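Local coordinates for protein glutathione S-transferase (Sphingobium chungbukense, PDB 6M1T) that binds glutathione and, as a bacterial beta-class glutathione transferase, probably conjugates it to other compounds in detoxification, at residues 17-22 and 191-196; 111-116 and 162-167; 157-162 and 183-188. One frame throughout, in Å; residues are numbered along the deposited sequence.

Contact 1: residues 17-22 and 191-196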
ATOM      1  N   ALA A  17      16.619   5.222   5.561  1.00 12.88           N
ATOM      2  CA  ALA A  17      15.959   5.285   6.888  1.00 13.16           C
ATOM      3  C   ALA A  17      16.866   4.711   7.984  1.00 12.39           C
ATOM      4  O   ALA A  17      16.924   5.281   9.086  1.00 13.37           O
ATOM      5  CB  ALA A  17      14.599   4.584   6.837  1.00 13.02           C
ATOM      6  N   LEU A  18      17.484   3.560   7.754  1.00 12.13           N
ATOM      7  CA  LEU A  18      18.418   2.957   8.727  1.00 13.55           C
ATOM      8  C   LEU A  18      19.609   3.899   8.962  1.00 13.87           C
ATOM      9  O   LEU A  18      20.084   3.935  10.127  1.00 16.43           O
ATOM     10  CB  LEU A  18      18.871   1.584   8.218  1.00 12.66           C
ATOM     11  CG  LEU A  18      17.783   0.518   8.290  1.00 13.07           C
ATOM     12  CD1 LEU A  18      18.133  -0.657   7.405  1.00 13.48           C
ATOM     13  CD2 LEU A  18      17.560   0.069   9.714  1.00 13.51           C
ATOM     14  N   ARG A  19      20.109   4.547   7.914  1.00 14.97           N
ATOM     15  CA  ARG A  19      21.185   5.576   8.040  1.00 15.92           C
ATOM     16  C   ARG A  19      20.660   6.771   8.867  1.00 16.47           C
ATOM     17  O   ARG A  19      21.450   7.309   9.648  1.00 16.82           O
ATOM     18  CB  ARG A  19      21.713   6.030   6.685  1.00 14.65           C
ATOM     19  CG  ARG A  19      22.521   4.927   6.004  1.00 15.05           C
ATOM     20  CD  ARG A  19      23.188   5.311   4.710  1.00 14.80           C
ATOM     21  NE  ARG A  19      23.784   4.100   4.151  1.00 15.01           N
ATOM     22  CZ  ARG A  19      25.023   3.672   4.352  1.00 14.87           C
ATOM     23  NH1 ARG A  19      25.873   4.390   5.059  1.00 15.09           N
ATOM     24  NH2 ARG A  19      25.391   2.519   3.829  1.00 16.41           N
ATOM     25  N   GLU A  20      19.388   7.145   8.721  1.00 15.66           N
ATOM     26  CA  GLU A  20      18.749   8.257   9.473  1.00 16.54           C
ATOM     27  C   GLU A  20      18.586   7.891  10.955  1.00 16.63           C
ATOM     28  O   GLU A  20      18.592   8.827  11.809  1.00 19.84           O
ATOM     29  CB  GLU A  20      17.440   8.692   8.809  1.00 16.13           C
ATOM     30  CG  GLU A  20      17.634   9.517   7.553  1.00 15.98           C
ATOM     31  CD  GLU A  20      17.963  11.013   7.764  1.00 18.72           C
ATOM     32  OE1 GLU A  20      17.724  11.544   8.868  1.00 19.11           O
ATOM     33  OE2 GLU A  20      18.417  11.639   6.817  1.00 18.60           O
ATOM     34  N   THR A  21      18.441   6.618  11.302  1.00 16.69           N
ATOM     35  CA  THR A  21      18.243   6.202  12.706  1.00 17.21           C
ATOM     36  C   THR A  21      19.555   5.766  13.391  1.00 19.34           C
ATOM     37  O   THR A  21      19.556   5.655  14.637  1.00 20.54           O
ATOM     38  CB  THR A  21      17.165   5.115  12.817  1.00 17.44           C
ATOM     39  OG1 THR A  21      17.665   3.941  12.193  1.00 16.40           O
ATOM     40  CG2 THR A  21      15.839   5.559  12.235  1.00 17.19           C
ATOM     41  N   GLY A  22      20.601   5.435  12.637  1.00 20.76           N
ATOM     42  CA  GLY A  22      21.879   4.966  13.202  1.00 21.44           C
ATOM     43  C   GLY A  22      21.810   3.509  13.630  1.00 22.90           C
ATOM     44  O   GLY A  22      22.633   3.092  14.418  1.00 22.11           O
ATOM     45  N   VAL A 191      21.482  10.451   3.097  1.00 25.41           N
ATOM     46  CA  VAL A 191      21.036  10.219   1.703  1.00 24.02           C
ATOM     47  C   VAL A 191      22.262  10.046   0.809  1.00 24.94           C
ATOM     48  O   VAL A 191      22.339   9.005   0.099  1.00 21.81           O
ATOM     49  CB  VAL A 191      20.047  11.322   1.271  1.00 23.73           C
ATOM     50  CG1 VAL A 191      19.619  11.168  -0.164  1.00 23.38           C
ATOM     51  CG2 VAL A 191      18.844  11.300   2.188  1.00 24.44           C
ATOM     52  N   GLY A 192      23.239  10.972   0.886  1.00 22.38           N
ATOM     53  CA  GLY A 192      24.498  10.852   0.121  1.00 21.13           C
ATOM     54  C   GLY A 192      25.222   9.551   0.400  1.00 18.57           C
ATOM     55  O   GLY A 192      25.665   8.895  -0.569  1.00 21.00           O
ATOM     56  N   ALA A 193      25.300   9.148   1.674  1.00 19.34           N
ATOM     57  CA  ALA A 193      25.969   7.886   2.096  1.00 17.50           C
ATOM     58  C   ALA A 193      25.263   6.662   1.485  1.00 17.24           C
ATOM     59  O   ALA A 193      25.962   5.764   0.990  1.00 15.70           O
ATOM     60  CB  ALA A 193      25.988   7.804   3.607  1.00 16.99           C
ATOM     61  N   ALA A 194      23.916   6.602   1.513  1.00 16.52           N
ATOM     62  CA  ALA A 194      23.166   5.475   0.870  1.00 16.77           C
ATOM     63  C   ALA A 194      23.385   5.500  -0.645  1.00 17.75           C
ATOM     64  O   ALA A 194      23.671   4.453  -1.224  1.00 16.04           O
ATOM     65  CB  ALA A 194      21.695   5.495   1.198  1.00 16.50           C
ATOM     66  N   LEU A 195      23.329   6.684  -1.264  1.00 19.18           N
ATOM     67  CA  LEU A 195      23.516   6.807  -2.735  1.00 21.78           C
ATOM     68  C   LEU A 195      24.910   6.261  -3.060  1.00 21.44           C
ATOM     69  O   LEU A 195      25.045   5.488  -4.005  1.00 21.29           O
ATOM     70  CB  LEU A 195      23.371   8.278  -3.164  1.00 24.36           C
ATOM     71  CG  LEU A 195      22.053   8.804  -3.736  1.00 30.41           C
ATOM     72  CD1 LEU A 195      20.837   7.917  -3.510  1.00 29.68           C
ATOM     73  CD2 LEU A 195      21.780  10.204  -3.205  1.00 30.10           C
ATOM     74  N   LYS A 196      25.932   6.614  -2.267  1.00 22.99           N
ATOM     75  CA  LYS A 196      27.329   6.192  -2.507  1.00 23.16           C
ATOM     76  C   LYS A 196      27.453   4.688  -2.259  1.00 22.33           C
ATOM     77  O   LYS A 196      28.013   3.997  -3.137  1.00 18.42           O
ATOM     78  CB  LYS A 196      28.318   7.020  -1.659  1.00 27.96           C
ATOM     79  CG  LYS A 196      29.788   6.811  -2.014  1.00 33.79           C
ATOM     80  CD  LYS A 196      30.739   7.876  -1.495  1.00 41.65           C
ATOM     81  CE  LYS A 196      32.192   7.644  -1.881  1.00 44.18           C
ATOM     82  NZ  LYS A 196      33.131   8.294  -0.922  1.00 49.25           N
TER

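Contact 2: residues 111-116 and 162-167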
ATOM      1  N   PRO A 111       4.953  -0.799 -16.069  1.00 25.69           N
ATOM      2  CA  PRO A 111       5.095  -0.970 -17.521  1.00 28.37           C
ATOM      3  C   PRO A 111       6.318  -0.251 -18.115  1.00 30.82           C
ATOM      4  O   PRO A 111       6.951  -0.786 -19.018  1.00 29.26           O
ATOM      5  CB  PRO A 111       3.833  -0.334 -18.121  1.00 27.08           C
ATOM      6  CG  PRO A 111       2.833  -0.321 -16.962  1.00 29.11           C
ATOM      7  CD  PRO A 111       3.678  -0.164 -15.720  1.00 24.96           C
ATOM      8  N   LEU A 112       6.653   0.930 -17.592  1.00 30.14           N
ATOM      9  CA  LEU A 112       7.828   1.711 -18.070  1.00 30.40           C
ATOM     10  C   LEU A 112       9.126   0.957 -17.780  1.00 32.87           C
ATOM     11  O   LEU A 112      10.091   1.229 -18.522  1.00 35.50           O
ATOM     12  CB  LEU A 112       7.870   3.085 -17.401  1.00 30.38           C
ATOM     13  CG  LEU A 112       6.757   4.059 -17.752  1.00 31.69           C
ATOM     14  CD1 LEU A 112       6.917   5.343 -16.957  1.00 31.96           C
ATOM     15  CD2 LEU A 112       6.742   4.374 -19.233  1.00 35.58           C
ATOM     16  N   PHE A 113       9.188   0.103 -16.741  1.00 28.94           N
ATOM     17  CA  PHE A 113      10.406  -0.669 -16.361  1.00 32.14           C
ATOM     18  C   PHE A 113      10.301  -2.137 -16.809  1.00 36.87           C
ATOM     19  O   PHE A 113      11.137  -2.965 -16.391  1.00 40.85           O
ATOM     20  CB  PHE A 113      10.680  -0.594 -14.851  1.00 32.55           C
ATOM     21  CG  PHE A 113      11.298   0.706 -14.395  1.00 31.28           C
ATOM     22  CD1 PHE A 113      12.655   0.947 -14.561  1.00 34.10           C
ATOM     23  CD2 PHE A 113      10.520   1.704 -13.826  1.00 30.84           C
ATOM     24  CE1 PHE A 113      13.226   2.132 -14.125  1.00 32.54           C
ATOM     25  CE2 PHE A 113      11.088   2.890 -13.385  1.00 32.01           C
ATOM     26  CZ  PHE A 113      12.444   3.102 -13.532  1.00 33.38           C
ATOM     27  N   THR A 114       9.298  -2.466 -17.615  1.00 37.94           N
ATOM     28  CA  THR A 114       9.109  -3.794 -18.243  1.00 38.24           C
ATOM     29  C   THR A 114       9.457  -3.652 -19.724  1.00 41.20           C
ATOM     30  O   THR A 114       8.664  -3.103 -20.480  1.00 35.63           O
ATOM     31  CB  THR A 114       7.683  -4.285 -17.974  1.00 36.84           C
ATOM     32  OG1 THR A 114       7.491  -4.238 -16.559  1.00 36.04           O
ATOM     33  CG2 THR A 114       7.430  -5.696 -18.463  1.00 37.87           C
ATOM     34  N   PRO A 115      10.663  -4.069 -20.188  1.00 47.77           N
ATOM     35  CA  PRO A 115      10.974  -4.062 -21.627  1.00 49.53           C
ATOM     36  C   PRO A 115       9.937  -4.802 -22.503  1.00 47.77           C
ATOM     37  O   PRO A 115       9.679  -4.353 -23.586  1.00 44.25           O
ATOM     38  CB  PRO A 115      12.366  -4.724 -21.678  1.00 50.37           C
ATOM     39  CG  PRO A 115      12.976  -4.377 -20.332  1.00 48.52           C
ATOM     40  CD  PRO A 115      11.806  -4.516 -19.372  1.00 46.42           C
ATOM     41  N   GLY A 116       9.321  -5.880 -22.006  1.00 50.47           N
ATOM     42  CA  GLY A 116       8.219  -6.590 -22.698  1.00 52.16           C
ATOM     43  C   GLY A 116       7.033  -5.692 -23.074  1.00 52.77           C
ATOM     44  O   GLY A 116       6.514  -5.833 -24.211  1.00 47.33           O
ATOM     45  N   LEU A 162      11.109   9.515  -6.923  1.00 16.47           N
ATOM     46  CA  LEU A 162      11.347  10.730  -7.772  1.00 17.28           C
ATOM     47  C   LEU A 162      12.682  10.613  -8.497  1.00 17.26           C
ATOM     48  O   LEU A 162      12.851  11.255  -9.534  1.00 19.29           O
ATOM     49  CB  LEU A 162      11.261  11.987  -6.897  1.00 17.55           C
ATOM     50  CG  LEU A 162       9.874  12.304  -6.360  1.00 17.00           C
ATOM     51  CD1 LEU A 162       9.917  13.595  -5.551  1.00 19.75           C
ATOM     52  CD2 LEU A 162       8.850  12.412  -7.442  1.00 18.00           C
ATOM     53  N   GLY A 163      13.552   9.694  -8.067  1.00 17.89           N
ATOM     54  CA  GLY A 163      14.725   9.295  -8.865  1.00 16.05           C
ATOM     55  C   GLY A 163      14.430   8.434 -10.082  1.00 16.03           C
ATOM     56  O   GLY A 163      15.387   8.234 -10.860  1.00 16.45           O
ATOM     57  N   TRP A 164      13.202   7.913 -10.272  1.00 14.67           N
ATOM     58  CA  TRP A 164      12.890   6.953 -11.366  1.00 16.31           C
ATOM     59  C   TRP A 164      12.505   7.597 -12.702  1.00 15.83           C
ATOM     60  O   TRP A 164      12.922   7.094 -13.735  1.00 18.47           O
ATOM     61  CB  TRP A 164      11.794   5.981 -10.931  1.00 15.66           C
ATOM     62  CG  TRP A 164      12.249   5.074  -9.839  1.00 16.27           C
ATOM     63  CD1 TRP A 164      13.505   4.861  -9.361  1.00 17.28           C
ATOM     64  CD2 TRP A 164      11.377   4.222  -9.084  1.00 15.62           C
ATOM     65  NE1 TRP A 164      13.478   3.915  -8.363  1.00 17.52           N
ATOM     66  CE2 TRP A 164      12.174   3.535  -8.151  1.00 17.37           C
ATOM     67  CE3 TRP A 164      10.004   4.036  -9.109  1.00 16.78           C
ATOM     68  CZ2 TRP A 164      11.627   2.627  -7.243  1.00 19.27           C
ATOM     69  CZ3 TRP A 164       9.452   3.172  -8.191  1.00 18.14           C
ATOM     70  CH2 TRP A 164      10.257   2.469  -7.286  1.00 19.25           C
ATOM     71  N   PRO A 165      11.693   8.661 -12.747  1.00 16.13           N
ATOM     72  CA  PRO A 165      11.257   9.224 -14.033  1.00 18.89           C
ATOM     73  C   PRO A 165      12.431   9.512 -14.981  1.00 19.18           C
ATOM     74  O   PRO A 165      12.281   9.276 -16.178  1.00 20.45           O
ATOM     75  CB  PRO A 165      10.532  10.505 -13.617  1.00 18.45           C
ATOM     76  CG  PRO A 165      10.039  10.227 -12.231  1.00 18.21           C
ATOM     77  CD  PRO A 165      11.093   9.344 -11.603  1.00 16.59           C
ATOM     78  N   ALA A 166      13.577   9.944 -14.454  1.00 20.83           N
ATOM     79  CA  ALA A 166      14.719  10.353 -15.323  1.00 22.93           C
ATOM     80  C   ALA A 166      15.232   9.141 -16.097  1.00 23.35           C
ATOM     81  O   ALA A 166      15.808   9.328 -17.161  1.00 26.29           O
ATOM     82  CB  ALA A 166      15.819  11.029 -14.542  1.00 24.33           C
ATOM     83  N   HIS A 167      14.970   7.912 -15.616  1.00 24.73           N
ATOM     84  CA  HIS A 167      15.443   6.672 -16.270  1.00 22.77           C
ATOM     85  C   HIS A 167      14.417   6.119 -17.244  1.00 22.28           C
ATOM     86  O   HIS A 167      14.767   5.157 -17.903  1.00 23.89           O
ATOM     87  CB  HIS A 167      15.796   5.605 -15.236  1.00 22.36           C
ATOM     88  CG  HIS A 167      16.897   6.051 -14.361  1.00 22.30           C
ATOM     89  ND1 HIS A 167      18.193   5.714 -14.629  1.00 25.02           N
ATOM     90  CD2 HIS A 167      16.907   6.803 -13.248  1.00 21.80           C
ATOM     91  CE1 HIS A 167      18.972   6.260 -13.731  1.00 25.67           C
ATOM     92  NE2 HIS A 167      18.203   6.941 -12.869  1.00 25.63           N
TER

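Contact 3: residues 157-162 and 183-188. With SO4 (sulfate ion), chain E.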
ATOM      1  N   TYR A 157      10.702   7.759   1.101  1.00 12.91           N
ATOM      2  CA  TYR A 157      10.077   6.849   0.105  1.00 11.69           C
ATOM      3  C   TYR A 157       9.756   7.603  -1.193  1.00 10.89           C
ATOM      4  O   TYR A 157      10.142   7.151  -2.283  1.00 10.15           O
ATOM      5  CB  TYR A 157       8.844   6.280   0.765  1.00 12.63           C
ATOM      6  CG  TYR A 157       8.240   5.053   0.141  1.00 13.32           C
ATOM      7  CD1 TYR A 157       8.952   4.178  -0.666  1.00 15.07           C
ATOM      8  CD2 TYR A 157       6.948   4.720   0.502  1.00 15.39           C
ATOM      9  CE1 TYR A 157       8.345   3.031  -1.179  1.00 17.00           C
ATOM     10  CE2 TYR A 157       6.342   3.571   0.034  1.00 14.56           C
ATOM     11  CZ  TYR A 157       7.043   2.718  -0.795  1.00 17.27           C
ATOM     12  OH  TYR A 157       6.383   1.614  -1.281  1.00 17.62           O
ATOM     13  N   LEU A 158       9.158   8.806  -1.078  1.00 10.94           N
ATOM     14  CA  LEU A 158       8.824   9.634  -2.258  1.00 10.86           C
ATOM     15  C   LEU A 158      10.120   9.993  -2.966  1.00 10.87           C
ATOM     16  O   LEU A 158      10.172   9.835  -4.195  1.00 12.67           O
ATOM     17  CB  LEU A 158       8.049  10.894  -1.864  1.00 11.60           C
ATOM     18  CG  LEU A 158       7.739  11.871  -2.996  1.00 11.91           C
ATOM     19  CD1 LEU A 158       6.987  11.181  -4.148  1.00 12.88           C
ATOM     20  CD2 LEU A 158       6.953  13.066  -2.446  1.00 11.81           C
ATOM     21  N   PHE A 159      11.115  10.478  -2.202  1.00 11.00           N
ATOM     22  CA  PHE A 159      12.428  10.889  -2.775  1.00 12.16           C
ATOM     23  C   PHE A 159      12.995   9.777  -3.655  1.00 12.07           C
ATOM     24  O   PHE A 159      13.396  10.019  -4.771  1.00 10.58           O
ATOM     25  CB  PHE A 159      13.417  11.175  -1.656  1.00 13.10           C
ATOM     26  CG  PHE A 159      14.812  11.432  -2.128  1.00 15.57           C
ATOM     27  CD1 PHE A 159      15.144  12.683  -2.617  1.00 16.55           C
ATOM     28  CD2 PHE A 159      15.810  10.475  -1.970  1.00 17.27           C
ATOM     29  CE1 PHE A 159      16.446  12.980  -2.990  1.00 16.39           C
ATOM     30  CE2 PHE A 159      17.114  10.774  -2.344  1.00 18.13           C
ATOM     31  CZ  PHE A 159      17.420  12.011  -2.882  1.00 18.68           C
ATOM     32  N   VAL A 160      12.957   8.527  -3.167  1.00 11.91           N
ATOM     33  CA  VAL A 160      13.520   7.383  -3.934  1.00 11.20           C
ATOM     34  C   VAL A 160      12.797   7.238  -5.277  1.00 11.36           C
ATOM     35  O   VAL A 160      13.465   7.161  -6.312  1.00 12.55           O
ATOM     36  CB  VAL A 160      13.542   6.080  -3.121  1.00 12.15           C
ATOM     37  CG1 VAL A 160      13.860   4.889  -4.014  1.00 12.77           C
ATOM     38  CG2 VAL A 160      14.514   6.194  -1.978  1.00 12.27           C
ATOM     39  N   MET A 161      11.477   7.217  -5.295  1.00 11.60           N
ATOM     40  CA  MET A 161      10.678   7.082  -6.529  1.00 12.86           C
ATOM     41  C   MET A 161      10.823   8.314  -7.447  1.00 13.44           C
ATOM     42  O   MET A 161      10.720   8.131  -8.634  1.00 12.19           O
ATOM     43  CB  MET A 161       9.209   6.834  -6.151  1.00 13.81           C
ATOM     44  CG  MET A 161       9.052   5.555  -5.326  1.00 16.86           C
ATOM     45  SD  MET A 161       7.267   5.140  -5.167  1.00 21.51           S
ATOM     46  CE  MET A 161       7.173   4.679  -3.451  1.00 23.46           C
ATOM     47  N   LEU A 162      11.109   9.515  -6.923  1.00 16.47           N
ATOM     48  CA  LEU A 162      11.347  10.730  -7.772  1.00 17.28           C
ATOM     49  C   LEU A 162      12.682  10.613  -8.497  1.00 17.26           C
ATOM     50  O   LEU A 162      12.851  11.255  -9.534  1.00 19.29           O
ATOM     51  CB  LEU A 162      11.261  11.987  -6.897  1.00 17.55           C
ATOM     52  CG  LEU A 162       9.874  12.304  -6.360  1.00 17.00           C
ATOM     53  CD1 LEU A 162       9.917  13.595  -5.551  1.00 19.75           C
ATOM     54  CD2 LEU A 162       8.850  12.412  -7.442  1.00 18.00           C
ATOM     55  N   GLY A 183      16.424  18.196  -4.276  1.00 24.24           N
ATOM     56  CA  GLY A 183      17.526  19.098  -3.882  1.00 23.58           C
ATOM     57  C   GLY A 183      17.804  19.137  -2.397  1.00 24.21           C
ATOM     58  O   GLY A 183      18.953  18.846  -2.022  1.00 28.07           O
ATOM     59  N   ARG A 184      16.826  19.517  -1.575  1.00 25.34           N
ATOM     60  CA  ARG A 184      16.999  19.621  -0.106  1.00 28.06           C
ATOM     61  C   ARG A 184      17.307  18.231   0.456  1.00 27.44           C
ATOM     62  O   ARG A 184      18.221  18.094   1.273  1.00 25.65           O
ATOM     63  CB  ARG A 184      15.763  20.231   0.558  1.00 30.75           C
ATOM     64  CG  ARG A 184      15.503  21.676   0.139  1.00 37.92           C
ATOM     65  CD  ARG A 184      14.387  22.360   0.905  1.00 40.81           C
ATOM     66  NE  ARG A 184      13.136  21.609   1.001  1.00 43.01           N
ATOM     67  CZ  ARG A 184      12.144  21.629   0.109  1.00 43.60           C
ATOM     68  NH1 ARG A 184      12.246  22.334  -1.002  1.00 41.03           N
ATOM     69  NH2 ARG A 184      11.051  20.920   0.327  1.00 44.96           N
ATOM     70  N   ILE A 185      16.559  17.205   0.049  1.00 23.32           N
ATOM     71  CA  ILE A 185      16.715  15.882   0.712  1.00 19.95           C
ATOM     72  C   ILE A 185      18.098  15.300   0.394  1.00 16.77           C
ATOM     73  O   ILE A 185      18.710  14.741   1.276  1.00 17.77           O
ATOM     74  CB  ILE A 185      15.540  14.954   0.354  1.00 18.89           C
ATOM     75  CG1 ILE A 185      14.275  15.486   1.035  1.00 19.82           C
ATOM     76  CG2 ILE A 185      15.864  13.510   0.731  1.00 17.61           C
ATOM     77  CD1 ILE A 185      12.978  14.855   0.561  1.00 21.87           C
ATOM     78  N   ALA A 186      18.568  15.454  -0.827  1.00 18.07           N
ATOM     79  CA  ALA A 186      19.833  14.884  -1.313  1.00 20.93           C
ATOM     80  C   ALA A 186      21.025  15.458  -0.520  1.00 22.64           C
ATOM     81  O   ALA A 186      22.071  14.815  -0.518  1.00 23.72           O
ATOM     82  CB  ALA A 186      19.951  15.099  -2.800  1.00 20.94           C
ATOM     83  N   GLN A 187      20.878  16.596   0.155  1.00 24.50           N
ATOM     84  CA  GLN A 187      21.979  17.209   0.941  1.00 26.98           C
ATOM     85  C   GLN A 187      22.069  16.511   2.297  1.00 27.13           C
ATOM     86  O   GLN A 187      23.058  16.729   2.988  1.00 26.21           O
ATOM     87  CB  GLN A 187      21.757  18.716   1.095  1.00 30.36           C
ATOM     88  CG  GLN A 187      21.570  19.424  -0.242  1.00 35.13           C
ATOM     89  CD  GLN A 187      21.816  20.908  -0.124  1.00 42.46           C
ATOM     90  OE1 GLN A 187      21.069  21.627   0.541  1.00 42.71           O
ATOM     91  NE2 GLN A 187      22.881  21.370  -0.759  1.00 45.51           N
ATOM     92  N   ARG A 188      21.080  15.705   2.683  1.00 21.46           N
ATOM     93  CA  ARG A 188      21.151  15.022   3.989  1.00 22.81           C
ATOM     94  C   ARG A 188      22.293  14.023   3.904  1.00 22.00           C
ATOM     95  O   ARG A 188      22.452  13.369   2.876  1.00 22.07           O
ATOM     96  CB  ARG A 188      19.823  14.370   4.359  1.00 20.87           C
ATOM     97  CG  ARG A 188      18.693  15.368   4.479  1.00 21.96           C
ATOM     98  CD  ARG A 188      17.409  14.681   4.856  1.00 21.40           C
ATOM     99  NE  ARG A 188      17.482  14.148   6.206  1.00 22.25           N
ATOM    100  CZ  ARG A 188      17.063  14.787   7.294  1.00 22.26           C
ATOM    101  NH1 ARG A 188      16.512  15.985   7.202  1.00 24.84           N
ATOM    102  NH2 ARG A 188      17.172  14.219   8.470  1.00 24.26           N
TER
HETATM  103  S   SO4 E 303      15.045  16.646  10.814  1.00 41.08           S
HETATM  104  O1  SO4 E 303      15.554  17.222   9.602  1.00 38.76           O
HETATM  105  O2  SO4 E 303      15.917  17.018  11.890  1.00 42.33           O
HETATM  106  O3  SO4 E 303      14.990  15.208  10.706  1.00 39.33           O
HETATM  107  O4  SO4 E 303      13.723  17.156  11.030  1.00 44.29           O

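Contact 1: residues 17-22 and 191-196
Arg19 reaches across from helix 12-21 and lays its side chain along the backbone of Ala193 and Ala194, two small residues on helix 189-198. Its CG stands anti to its own carbonyl carbon (chi1 -70°), and the chain then runs extended as far as NE, which carries the aliphatic part right up to the neighbouring helix. There Arg19 CD lies 3.5 Å from Ala194 N and 3.8 Å from Ala194 CB. Arg19 NE passes 3.6 Å from Ala194 CA. The flat end of the arginine turns one face to the Ala193 peptide: the carbonyl O of Ala193 sits over the centre of the guanidinium, 4.1 Å above its plane, too far and too steep to be a bond. Arg19 NH1 rests 3.7 Å from the methyl carbon CB of Ala193. In the two-domain glutathione transferase fold, helix 12-21 belongs to the thioredoxin-like N-terminal domain, and the contact fastens it to the last helix of the chain, with the CA atoms of Arg19 and Ala194 only 7.4 Å apart. Alanine suits this meeting, since its single methyl lets the arginine stem lie close to the helix backbone; the methyl of Ala194 also packs on Ile16 and Leu12, about one and two turns back along helix 12-21. The polar end of Arg19 finds its partner at home, NH2 being hydrogen-bonded to His15 NE2. Next to it, Glu20 joins the same two regions by charge: its OE2 forms a salt bridge with Arg188 NE and a hydrogen bond with Ser190 OG.

Contact 2: residues 111-116 and 162-167
The CA atoms of Phe113 and His167 come to 8.9 Å of each other, the nearest approach of two loop segments that leave the bridging to side chains. Segment 162-167 turns into a short 3-10 stretch, with His167 N bonded to Trp164 O, and in 111-116 Thr114 N reaches back to Pro111 O. Phe113 makes the crossing. With CG beside its backbone N (chi1 -77°), its ring points edge-first at Trp164, Phe113 CZ lying 3.9 Å from Trp164 CB, which is near the plane of the phenyl ring. The same edge is turned toward the face of the indole in a T-shaped stack: the phenyl and five-membered ring centroids are 5.6 Å apart and their planes meet at 74°. His167 adds only a loose touch, its CB 4.5 Å from Phe113 CE1. A long, flat phenylalanine suits this place: the Phe113 ring carries the contact from one loop to the other. Trp164 is held in turn by NE1 bonded to Gly8 O and by edge-to-face stacks with Phe109 and His106. The aromatic group so formed borders the glutathione site: the Trp164 side chain is about 4 Å from bound glutathione and from the side chain of Cys10, nearest atoms in each case.

Contact 3: residues 157-162 and 183-188
Phe159 on helix 153-162 faces Ile185 on helix 176-186, and their CA atoms, 7.4 Å apart, mark where the two backbones come nearest. Phe159 puts its CG opposite the backbone N (chi1 173°), which swings the ring past Ile185, the two side chains running in opposite directions. Ile185 CG2 then settles over one face of the ring, 3.7 Å from its centroid and 18° off the normal, a CH-pi contact displaced toward the CD1 edge, where the Phe159 CD1 to Ile185 CG2 distance falls to 3.5 Å. Further out, Phe159 CZ meets Ala186 CB at 4.0 Å; a methyl is all that Ala186 presents to the far edge of the ring. Both helices belong to the all-helical C-terminal domain of the glutathione transferase fold, and Val191 of the following helix also packs against the ring. Were Phe159 replaced by an alanine, the Ile185 methyl would be likely to lose the ring face it rests on, and a gap would probably open between the two helices. Arg188, in the N-cap position of helix 189-198, makes a cation-pi interaction with Phe151 and presents its guanidinium edge to a sulfate, probably from the crystallisation liquor. Arg188 NH1 donates to sulfate O1 almost straight (2.9 Å, 176°), and Arg188 NH2 to sulfate O3 at a longer 3.3 Å.

In the fold
From the N terminus, the chain enters contact 1 on helix 12-21, soon after the first strand, and returns to it only on helix 189-198, so this contact closes a loop of 168 residues and joins the thioredoxin-like domain to the end of the helical one. Contacts 2 and 3 both lie within that loop. They cross in sequence: 111-116 precedes 157-162, then 162-167 and 183-188 follow in alternation, with Leu162 shared. Contact 2 ties two loops of the helical domain beside the glutathione site, while contact 3 pairs two of its helices. Contacts 1 and 3 touch directly, their centres 11 Å apart; contacts 1 and 2 do not.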